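PDB 3C8J: natural killer cell receptor Ly49C from Mus musculus, which serves as a homodimeric, disulfide-linked C-type lectin-like receptor on natural killer cells that recognises class I MHC molecules. Local coordinates for residues Lys90-Ile95 / Pro114-Glu119; Asp122-Leu127 / Ser157-Lys162; Cys173-Lys178 / Glu182-Asn187. The protein carries 4 engineered substitutions. All coordinates share one frame; numbering follows the deposited sequence.

Contact 1: Lys90-Ile95 / Pro114-Glu119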
loop_
_atom_site.group_PDB
_atom_site.type_symbol
_atom_site.label_atom_id
_atom_site.label_comp_id
_atom_site.label_asym_id
_atom_site.label_seq_id
_atom_site.Cartn_x
_atom_site.Cartn_y
_atom_site.Cartn_z
ATOM N N LYS A 90 -2.679 5.761 -0.466
ATOM C CA LYS A 90 -3.321 5.918 -1.779
ATOM C C LYS A 90 -3.676 4.540 -2.363
ATOM O O LYS A 90 -2.969 3.563 -2.109
ATOM C CB LYS A 90 -2.326 6.624 -2.685
ATOM C CG LYS A 90 -2.949 7.316 -3.826
ATOM C CD LYS A 90 -1.968 8.193 -4.630
ATOM C CE LYS A 90 -2.653 8.635 -5.936
ATOM N NZ LYS A 90 -1.896 9.691 -6.668
ATOM N N CYS A 91 -4.743 4.434 -3.153
ATOM C CA CYS A 91 -4.960 3.169 -3.883
ATOM C C CYS A 91 -5.105 3.378 -5.369
ATOM O O CYS A 91 -5.544 4.448 -5.811
ATOM C CB CYS A 91 -6.138 2.344 -3.360
ATOM S SG CYS A 91 -6.099 2.033 -1.600
ATOM N N TYR A 92 -4.728 2.339 -6.118
ATOM C CA TYR A 92 -4.699 2.371 -7.560
ATOM C C TYR A 92 -5.460 1.196 -8.170
ATOM O O TYR A 92 -5.578 0.128 -7.558
ATOM C CB TYR A 92 -3.243 2.295 -8.062
ATOM C CG TYR A 92 -2.281 3.241 -7.404
ATOM C CD1 TYR A 92 -1.639 2.895 -6.238
ATOM C CD2 TYR A 92 -2.006 4.501 -7.968
ATOM C CE1 TYR A 92 -0.736 3.775 -5.624
ATOM C CE2 TYR A 92 -1.100 5.390 -7.370
ATOM C CZ TYR A 92 -0.478 5.014 -6.196
ATOM O OH TYR A 92 0.395 5.875 -5.588
ATOM N N TYR A 93 -5.932 1.409 -9.393
ATOM C CA TYR A 93 -6.448 0.377 -10.275
ATOM C C TYR A 93 -5.488 0.272 -11.445
ATOM O O TYR A 93 -5.188 1.280 -12.115
ATOM C CB TYR A 93 -7.815 0.771 -10.857
ATOM C CG TYR A 93 -9.018 0.372 -10.051
ATOM C CD1 TYR A 93 -9.764 1.330 -9.388
ATOM C CD2 TYR A 93 -9.429 -0.950 -9.968
ATOM C CE1 TYR A 93 -10.867 0.989 -8.651
ATOM C CE2 TYR A 93 -10.547 -1.305 -9.211
ATOM C CZ TYR A 93 -11.253 -0.320 -8.561
ATOM O OH TYR A 93 -12.362 -0.616 -7.814
ATOM N N PHE A 94 -5.012 -0.927 -11.727
ATOM C CA PHE A 94 -4.231 -1.090 -12.937
ATOM C C PHE A 94 -5.138 -1.833 -13.882
ATOM O O PHE A 94 -5.470 -2.993 -13.645
ATOM C CB PHE A 94 -2.920 -1.830 -12.671
ATOM C CG PHE A 94 -2.061 -1.179 -11.614
ATOM C CD1 PHE A 94 -2.302 -1.400 -10.285
ATOM C CD2 PHE A 94 -1.007 -0.343 -11.960
ATOM C CE1 PHE A 94 -1.518 -0.798 -9.304
ATOM C CE2 PHE A 94 -0.207 0.258 -10.979
ATOM C CZ PHE A 94 -0.475 0.034 -9.663
ATOM N N ILE A 95 -5.594 -1.131 -14.915
ATOM C CA ILE A 95 -6.499 -1.707 -15.892
ATOM C C ILE A 95 -5.680 -2.280 -17.044
ATOM O O ILE A 95 -5.026 -1.547 -17.800
ATOM C CB ILE A 95 -7.542 -0.678 -16.371
ATOM C CG1 ILE A 95 -8.224 -0.055 -15.155
ATOM C CG2 ILE A 95 -8.570 -1.343 -17.294
ATOM C CD1 ILE A 95 -9.460 0.703 -15.462
ATOM N N PRO A 114 -10.292 8.356 -10.481
ATOM C CA PRO A 114 -9.901 8.968 -11.758
ATOM C C PRO A 114 -8.496 8.577 -12.252
ATOM O O PRO A 114 -7.683 8.079 -11.488
ATOM C CB PRO A 114 -10.004 10.477 -11.471
ATOM C CG PRO A 114 -10.737 10.588 -10.101
ATOM C CD PRO A 114 -10.329 9.338 -9.379
ATOM N N ILE A 115 -8.239 8.808 -13.538
ATOM C CA ILE A 115 -6.950 8.479 -14.153
ATOM C C ILE A 115 -5.804 9.088 -13.344
ATOM O O ILE A 115 -5.928 10.185 -12.810
ATOM C CB ILE A 115 -6.946 8.840 -15.678
ATOM C CG1 ILE A 115 -5.676 8.376 -16.396
ATOM C CG2 ILE A 115 -7.248 10.334 -15.926
ATOM C CD1 ILE A 115 -5.682 8.692 -17.914
ATOM N N LEU A 116 -4.695 8.366 -13.241
ATOM C CA LEU A 116 -3.647 8.692 -12.273
ATOM C C LEU A 116 -3.037 10.077 -12.346
ATOM O O LEU A 116 -2.617 10.545 -13.403
ATOM C CB LEU A 116 -2.535 7.654 -12.306
ATOM C CG LEU A 116 -1.426 7.825 -11.267
ATOM C CD1 LEU A 116 -1.926 7.610 -9.855
ATOM C CD2 LEU A 116 -0.273 6.924 -11.581
ATOM N N LYS A 117 -2.993 10.715 -11.182
ATOM C CA LYS A 117 -2.137 11.860 -10.944
ATOM C C LYS A 117 -0.962 11.418 -10.071
ATOM O O LYS A 117 -1.149 10.765 -9.050
ATOM C CB LYS A 117 -2.945 12.993 -10.302
ATOM C CG LYS A 117 -2.136 13.985 -9.484
ATOM C CD LYS A 117 -2.393 15.421 -9.932
ATOM C CE LYS A 117 -2.017 16.367 -8.836
ATOM N NZ LYS A 117 -1.844 17.728 -9.363
ATOM N N ILE A 118 0.253 11.749 -10.496
ATOM C CA ILE A 118 1.457 11.392 -9.739
ATOM C C ILE A 118 1.956 12.637 -9.025
ATOM O O ILE A 118 2.131 13.664 -9.658
ATOM C CB ILE A 118 2.574 10.795 -10.632
ATOM C CG1 ILE A 118 2.066 9.533 -11.347
ATOM C CG2 ILE A 118 3.767 10.432 -9.784
ATOM C CD1 ILE A 118 3.109 8.784 -12.199
ATOM N N GLU A 119 2.160 12.532 -7.710
ATOM C CA GLU A 119 2.513 13.686 -6.880
ATOM C C GLU A 119 3.997 13.999 -6.872
ATOM O O GLU A 119 4.391 15.158 -6.996
ATOM C CB GLU A 119 2.013 13.533 -5.439
ATOM C CG GLU A 119 0.506 13.409 -5.302
ATOM C CD GLU A 119 -0.266 14.661 -5.725
ATOM O OE1 GLU A 119 0.361 15.689 -6.123
ATOM O OE2 GLU A 119 -1.522 14.614 -5.655
HETATM O O HOH W 1 -3.500 12.558 -5.797
#

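Contact 2: Asp122-Leu127 / Ser157-Lys162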
loop_
_atom_site.group_PDB
_atom_site.type_symbol
_atom_site.label_atom_id
_atom_site.label_comp_id
_atom_site.label_asym_id
_atom_site.label_seq_id
_atom_site.Cartn_x
_atom_site.Cartn_y
_atom_site.Cartn_z
ATOM N N ASP A 122 8.948 9.931 -5.715
ATOM C CA ASP A 122 8.852 8.735 -4.883
ATOM C C ASP A 122 7.715 7.843 -5.356
ATOM O O ASP A 122 7.885 6.619 -5.506
ATOM C CB ASP A 122 8.652 9.098 -3.410
ATOM C CG ASP A 122 9.924 9.640 -2.755
ATOM O OD1 ASP A 122 9.854 9.996 -1.548
ATOM O OD2 ASP A 122 10.988 9.702 -3.435
ATOM N N GLU A 123 6.560 8.466 -5.586
ATOM C CA GLU A 123 5.404 7.777 -6.112
ATOM C C GLU A 123 5.667 7.260 -7.524
ATOM O O GLU A 123 5.378 6.100 -7.808
ATOM C CB GLU A 123 4.163 8.664 -6.078
ATOM C CG GLU A 123 2.932 7.920 -6.564
ATOM C CD GLU A 123 1.671 8.737 -6.555
ATOM O OE1 GLU A 123 0.611 8.107 -6.402
ATOM O OE2 GLU A 123 1.725 9.981 -6.708
ATOM N N LEU A 124 6.217 8.098 -8.401
ATOM C CA LEU A 124 6.576 7.633 -9.746
ATOM C C LEU A 124 7.410 6.331 -9.698
ATOM O O LEU A 124 7.044 5.315 -10.301
ATOM C CB LEU A 124 7.309 8.719 -10.555
ATOM C CG LEU A 124 7.998 8.295 -11.871
ATOM C CD1 LEU A 124 7.079 7.526 -12.821
ATOM C CD2 LEU A 124 8.582 9.475 -12.587
ATOM N N LYS A 125 8.515 6.378 -8.968
ATOM C CA LYS A 125 9.403 5.231 -8.832
ATOM C C LYS A 125 8.702 4.046 -8.198
ATOM O O LYS A 125 8.902 2.913 -8.641
ATOM C CB LYS A 125 10.656 5.595 -8.046
ATOM C CG LYS A 125 11.520 6.603 -8.791
ATOM C CD LYS A 125 12.965 6.582 -8.346
ATOM C CE LYS A 125 13.661 7.851 -8.780
ATOM N NZ LYS A 125 14.877 8.077 -7.968
ATOM N N PHE A 126 7.842 4.271 -7.210
ATOM C CA PHE A 126 7.118 3.135 -6.689
ATOM C C PHE A 126 6.314 2.461 -7.802
ATOM O O PHE A 126 6.305 1.242 -7.922
ATOM C CB PHE A 126 6.178 3.511 -5.559
ATOM C CG PHE A 126 5.085 2.506 -5.365
ATOM C CD1 PHE A 126 5.342 1.301 -4.743
ATOM C CD2 PHE A 126 3.810 2.747 -5.843
ATOM C CE1 PHE A 126 4.349 0.349 -4.586
ATOM C CE2 PHE A 126 2.800 1.792 -5.679
ATOM C CZ PHE A 126 3.073 0.594 -5.063
ATOM N N LEU A 127 5.620 3.250 -8.602
ATOM C CA LEU A 127 4.799 2.691 -9.678
ATOM C C LEU A 127 5.624 1.894 -10.680
ATOM O O LEU A 127 5.247 0.767 -11.031
ATOM C CB LEU A 127 4.030 3.783 -10.376
ATOM C CG LEU A 127 2.930 4.356 -9.489
ATOM C CD1 LEU A 127 2.429 5.649 -10.064
ATOM C CD2 LEU A 127 1.784 3.331 -9.304
ATOM N N SER A 157 1.997 19.356 -9.802
ATOM C CA SER A 157 2.625 18.157 -9.295
ATOM C C SER A 157 4.112 18.430 -9.148
ATOM O O SER A 157 4.686 19.214 -9.901
ATOM C CB SER A 157 2.392 17.002 -10.258
ATOM O OG SER A 157 3.419 16.043 -10.136
ATOM N N LYS A 158 4.748 17.778 -8.187
ATOM C CA LYS A 158 6.171 18.003 -7.961
ATOM C C LYS A 158 7.057 17.350 -9.016
ATOM O O LYS A 158 8.278 17.388 -8.938
ATOM C CB LYS A 158 6.556 17.609 -6.544
ATOM C CG LYS A 158 6.200 18.696 -5.564
ATOM C CD LYS A 158 5.687 18.133 -4.263
ATOM C CE LYS A 158 4.903 19.192 -3.499
ATOM N NZ LYS A 158 5.543 20.544 -3.510
ATOM N N LEU A 159 6.419 16.770 -10.018
ATOM C CA LEU A 159 7.106 16.229 -11.158
ATOM C C LEU A 159 7.238 17.290 -12.218
ATOM O O LEU A 159 8.103 17.193 -13.083
ATOM C CB LEU A 159 6.308 15.062 -11.721
ATOM C CG LEU A 159 6.797 13.640 -11.504
ATOM C CD1 LEU A 159 7.457 13.454 -10.157
ATOM C CD2 LEU A 159 5.634 12.702 -11.685
ATOM N N ASP A 160 6.370 18.296 -12.150
ATOM C CA ASP A 160 6.275 19.329 -13.188
ATOM C C ASP A 160 7.644 19.905 -13.538
ATOM O O ASP A 160 7.974 20.032 -14.720
ATOM C CB ASP A 160 5.283 20.443 -12.796
ATOM C CG ASP A 160 3.827 19.963 -12.758
ATOM O OD1 ASP A 160 3.483 18.969 -13.431
ATOM O OD2 ASP A 160 3.018 20.588 -12.046
ATOM N N MET A 161 8.433 20.230 -12.510
ATOM C CA MET A 161 9.796 20.733 -12.686
ATOM C C MET A 161 10.621 19.850 -13.621
ATOM O O MET A 161 11.182 20.336 -14.616
ATOM C CB MET A 161 10.505 20.880 -11.336
ATOM C CG MET A 161 10.346 22.251 -10.713
ATOM S SD MET A 161 11.958 23.028 -10.497
ATOM C CE MET A 161 11.541 24.790 -10.410
ATOM N N LYS A 162 10.677 18.562 -13.289
ATOM C CA LYS A 162 11.361 17.557 -14.098
ATOM C C LYS A 162 10.687 17.392 -15.471
ATOM O O LYS A 162 11.364 17.360 -16.504
ATOM C CB LYS A 162 11.414 16.230 -13.330
ATOM C CG LYS A 162 11.976 15.034 -14.098
ATOM C CD LYS A 162 11.530 13.712 -13.447
ATOM C CE LYS A 162 11.706 12.522 -14.381
ATOM N NZ LYS A 162 11.707 11.252 -13.628
#

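Contact 3: Cys173-Lys178 / Glu182-Asn187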
loop_
_atom_site.group_PDB
_atom_site.type_symbol
_atom_site.label_atom_id
_atom_site.label_comp_id
_atom_site.label_asym_id
_atom_site.label_seq_id
_atom_site.Cartn_x
_atom_site.Cartn_y
_atom_site.Cartn_z
ATOM N N CYS A 173 -0.352 12.614 -25.269
ATOM C CA CYS A 173 -0.592 12.255 -23.878
ATOM C C CYS A 173 0.665 11.659 -23.202
ATOM O O CYS A 173 1.746 11.655 -23.801
ATOM C CB CYS A 173 -1.746 11.255 -23.801
ATOM S SG CYS A 173 -3.360 11.948 -24.141
ATOM N N VAL A 174 0.529 11.174 -21.962
ATOM C CA VAL A 174 1.681 10.638 -21.228
ATOM C C VAL A 174 1.436 9.238 -20.655
ATOM O O VAL A 174 0.428 8.987 -19.993
ATOM C CB VAL A 174 2.159 11.594 -20.085
ATOM C CG1 VAL A 174 3.280 10.961 -19.261
ATOM C CG2 VAL A 174 2.655 12.913 -20.637
ATOM N N PHE A 175 2.369 8.327 -20.887
ATOM C CA PHE A 175 2.277 7.006 -20.276
ATOM C C PHE A 175 3.498 6.749 -19.427
ATOM O O PHE A 175 4.505 7.430 -19.581
ATOM C CB PHE A 175 2.113 5.921 -21.341
ATOM C CG PHE A 175 3.298 5.761 -22.248
ATOM C CD1 PHE A 175 4.195 4.711 -22.055
ATOM C CD2 PHE A 175 3.519 6.634 -23.296
ATOM C CE1 PHE A 175 5.296 4.555 -22.895
ATOM C CE2 PHE A 175 4.604 6.479 -24.117
ATOM C CZ PHE A 175 5.495 5.438 -23.915
ATOM N N LEU A 176 3.411 5.794 -18.501
ATOM C CA LEU A 176 4.636 5.318 -17.881
ATOM C C LEU A 176 4.974 3.863 -18.212
ATOM O O LEU A 176 4.099 3.061 -18.596
ATOM C CB LEU A 176 4.695 5.610 -16.373
ATOM C CG LEU A 176 3.979 4.783 -15.304
ATOM C CD1 LEU A 176 4.350 3.309 -15.363
ATOM C CD2 LEU A 176 4.265 5.349 -13.912
ATOM N N SER A 177 6.263 3.563 -18.091
ATOM C CA SER A 177 6.817 2.241 -18.290
ATOM C C SER A 177 7.715 2.047 -17.083
ATOM O O SER A 177 7.924 2.988 -16.328
ATOM C CB SER A 177 7.619 2.166 -19.608
ATOM O OG SER A 177 8.590 3.191 -19.694
ATOM N N LYS A 178 8.237 0.838 -16.894
ATOM C CA LYS A 178 9.105 0.560 -15.761
ATOM C C LYS A 178 10.381 1.403 -15.846
ATOM O O LYS A 178 11.053 1.641 -14.834
ATOM C CB LYS A 178 9.468 -0.932 -15.686
ATOM C CG LYS A 178 8.298 -1.854 -15.373
ATOM C CD LYS A 178 8.758 -3.272 -14.998
ATOM C CE LYS A 178 9.373 -3.326 -13.604
ATOM N NZ LYS A 178 8.366 -3.033 -12.554
ATOM N N GLU A 182 6.850 9.139 -20.931
ATOM C CA GLU A 182 7.012 9.643 -22.282
ATOM C C GLU A 182 5.726 10.289 -22.795
ATOM O O GLU A 182 4.673 10.160 -22.172
ATOM C CB GLU A 182 7.388 8.494 -23.208
ATOM C CG GLU A 182 8.857 8.228 -23.342
ATOM C CD GLU A 182 9.186 7.679 -24.719
ATOM O OE1 GLU A 182 8.952 6.462 -24.936
ATOM O OE2 GLU A 182 9.680 8.462 -25.570
ATOM N N ASP A 183 5.818 10.956 -23.940
ATOM C CA ASP A 183 4.650 11.539 -24.589
ATOM C C ASP A 183 4.401 10.943 -25.975
ATOM O O ASP A 183 5.327 10.844 -26.806
ATOM C CB ASP A 183 4.755 13.075 -24.664
ATOM C CG ASP A 183 5.940 13.554 -25.494
ATOM O OD1 ASP A 183 7.067 13.047 -25.322
ATOM O OD2 ASP A 183 5.742 14.470 -26.317
ATOM N N ILE A 184 3.150 10.559 -26.224
ATOM C CA ILE A 184 2.766 9.938 -27.498
ATOM C C ILE A 184 1.280 10.161 -27.835
ATOM O O ILE A 184 0.493 10.552 -26.966
ATOM C CB ILE A 184 3.173 8.426 -27.517
ATOM C CG1 ILE A 184 3.496 7.955 -28.937
ATOM C CG2 ILE A 184 2.154 7.562 -26.773
ATOM C CD1 ILE A 184 4.605 6.905 -29.033
ATOM N N ASP A 185 0.926 9.938 -29.104
ATOM C CA ASP A 185 -0.449 10.039 -29.607
ATOM C C ASP A 185 -1.434 9.369 -28.666
ATOM O O ASP A 185 -1.269 8.203 -28.325
ATOM C CB ASP A 185 -0.551 9.425 -31.023
ATOM C CG ASP A 185 -2.006 9.251 -31.508
ATOM O OD1 ASP A 185 -2.245 8.373 -32.368
ATOM O OD2 ASP A 185 -2.905 9.981 -31.034
ATOM N N CYS A 186 -2.464 10.114 -28.266
ATOM C CA CYS A 186 -3.457 9.656 -27.276
ATOM C C CYS A 186 -4.314 8.458 -27.721
ATOM O O CYS A 186 -5.022 7.865 -26.910
ATOM C CB CYS A 186 -4.351 10.826 -26.866
ATOM S SG CYS A 186 -3.416 12.229 -26.201
ATOM N N ASN A 187 -4.245 8.113 -29.004
ATOM C CA ASN A 187 -5.025 7.012 -29.559
ATOM C C ASN A 187 -4.316 5.667 -29.510
ATOM O O ASN A 187 -4.879 4.653 -29.932
ATOM C CB ASN A 187 -5.424 7.306 -31.013
ATOM C CG ASN A 187 -6.634 8.214 -31.121
ATOM O OD1 ASN A 187 -7.264 8.556 -30.113
ATOM N ND2 ASN A 187 -6.966 8.609 -32.349
#

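Contact 1: Lys90-Ile95 / Pro114-Glu119
Within the C-type lectin-like fold, strand 90-96 meets the loop between helices 101-110 and 121-130 through K90 and Y92, which reach L116 and K117. It illustrates how a long polar side chain can bridge a strand to a loop at a distance too great for sheet pairing: the CA atoms of Y92 and L116, the nearest in register, stay 8.0 Å apart. K90 runs out fully extended, with CG anti to the backbone N (chi1 -158°), and its ammonium meets the K117 carbonyl almost head-on, NZ to O 2.7 Å with a C=O...N angle of 169°. The same NZ makes a salt bridge with E123. A water donates to E119 OE2 at 2.9 Å and is joined to K90 NZ only by a weak bond of 3.4 Å, a looser link to the end of the loop. Alongside this polar bridge, L116 sets one methyl in the plane of the Y92 ring, at its edge, with CD1 3.4 Å from CE2. At the end of the ring the Y92 hydroxyl is paired, probably by a hydrogen bond, with E123 OE1. Helix 121-130 backs the contact, L127 touching both Y92 and L116, while I193 of strand 190-197 packs on L116 and strand 90-96 itself pairs antiparallel with strands 82-88 and 190-197.

Contact 2: Asp122-Leu127 / Ser157-Lys162
L124 and L159 mark the closest backbone approach, their CA atoms 8.7 Å apart, where helix 121-130 runs past the type I turn from S157 to D160 that leads into helix 160-164. The turn carries a capping box, a clear example of how a helix start is secured by reciprocal side-chain bonds. S157 OG accepts from L159 N at 3.1 Å, while D160 reaches back so that its OD2 accepts from S157 N at 2.8 Å, the donor lying well above the carboxylate plane, 55° out of it. The turn's own backbone bond, D160 N to S157 O, is 3.0 Å long. Both capping side chains have second partners: S157 OG is also hydrogen-bonded to the carbonyl of I118, and the other carboxylate oxygen of D160 takes a bond from the indole NE1 of W151. The turn is therefore tied at once to the 114-119 loop and to strand 148-151.

Between the segments the contact is small, one leucine meeting a leucine and a lysine. L124 stands out from its helix with CG anti to the backbone N (chi1 168°), which carries its CD2 methyl between L159 and K162. Toward L159 the touch is loose, methyl to methyl, L124 CD2 to L159 CD2 at 4.5 Å. L159 also packs on I118, so the pair belongs to a wider apolar cluster. K162, within the 161-170 region implicated in MHC class I binding, reaches the same L124 methyl. Its extended chain crosses L124 at about a right angle, and the ammonium, in a long and weak ion pair with E121, rests with NZ 3.7 Å from L124 CD2.

Contact 3: Cys173-Lys178 / Glu182-Asn187
F175 and E182 lie side by side and point the same way from paired strands, the phenyl plane and the carboxylate plane turned 56° from each other. The ring meets the stem of the glutamate, F175 CE2 standing 3.6 Å from E182 CB, and E182 OE1 also comes near CZ. From the next position on the same face, I184 crosses F175 obliquely and brings CG2 to 3.8 Å from CE2. F175 places CG between the backbone N and the carbonyl carbon (chi1 65°), which swings the ring over the partner strand. These residues belong to the beta hairpin of strands 173-176 and 181-184 in the lectin-like domain, whose residues 177-182, spanning the turn and the start of the return, are implicated in MHC class I binding. Two antiparallel hydrogen-bonded pairs hold it. In one, C173 N to I184 O is 2.8 Å and nearly straight at the hydrogen (173°); in the other, F175 N to E182 O and E182 N to F175 O are both 3.2 Å. Between them V174 and D183 form a non-hydrogen-bonded pair facing the other way, toward F168 and W149, and D183 OD2 is bonded to S170. Past I184 the chain bends at D185, whose OD2 accepts from N187 N in an Asx turn, and C186 returns to C173 in a disulfide, SG to SG 2.1 Å, packed against W101.

Along the chain the three contacts follow in series, none nesting within or crossing another. Contact 1 closes a loop that leaves strand 90-96, passes through helix 101-110 and returns at residues 114-119. Contact 2 opens almost at once on helix 121-130 and closes a longer excursion through strands 136-143 and 148-151. Contact 3 is a short hairpin, reached soon after helix 160-164, whose first strand pairs with strand 136-143. In space they converge on the same interior: L176 of the hairpin strand packs against I118 from contact 1 and against L124 and L127 from contact 2, joining loop, helix and sheet. E123, on the helix of contact 2, faces the 114-119 loop.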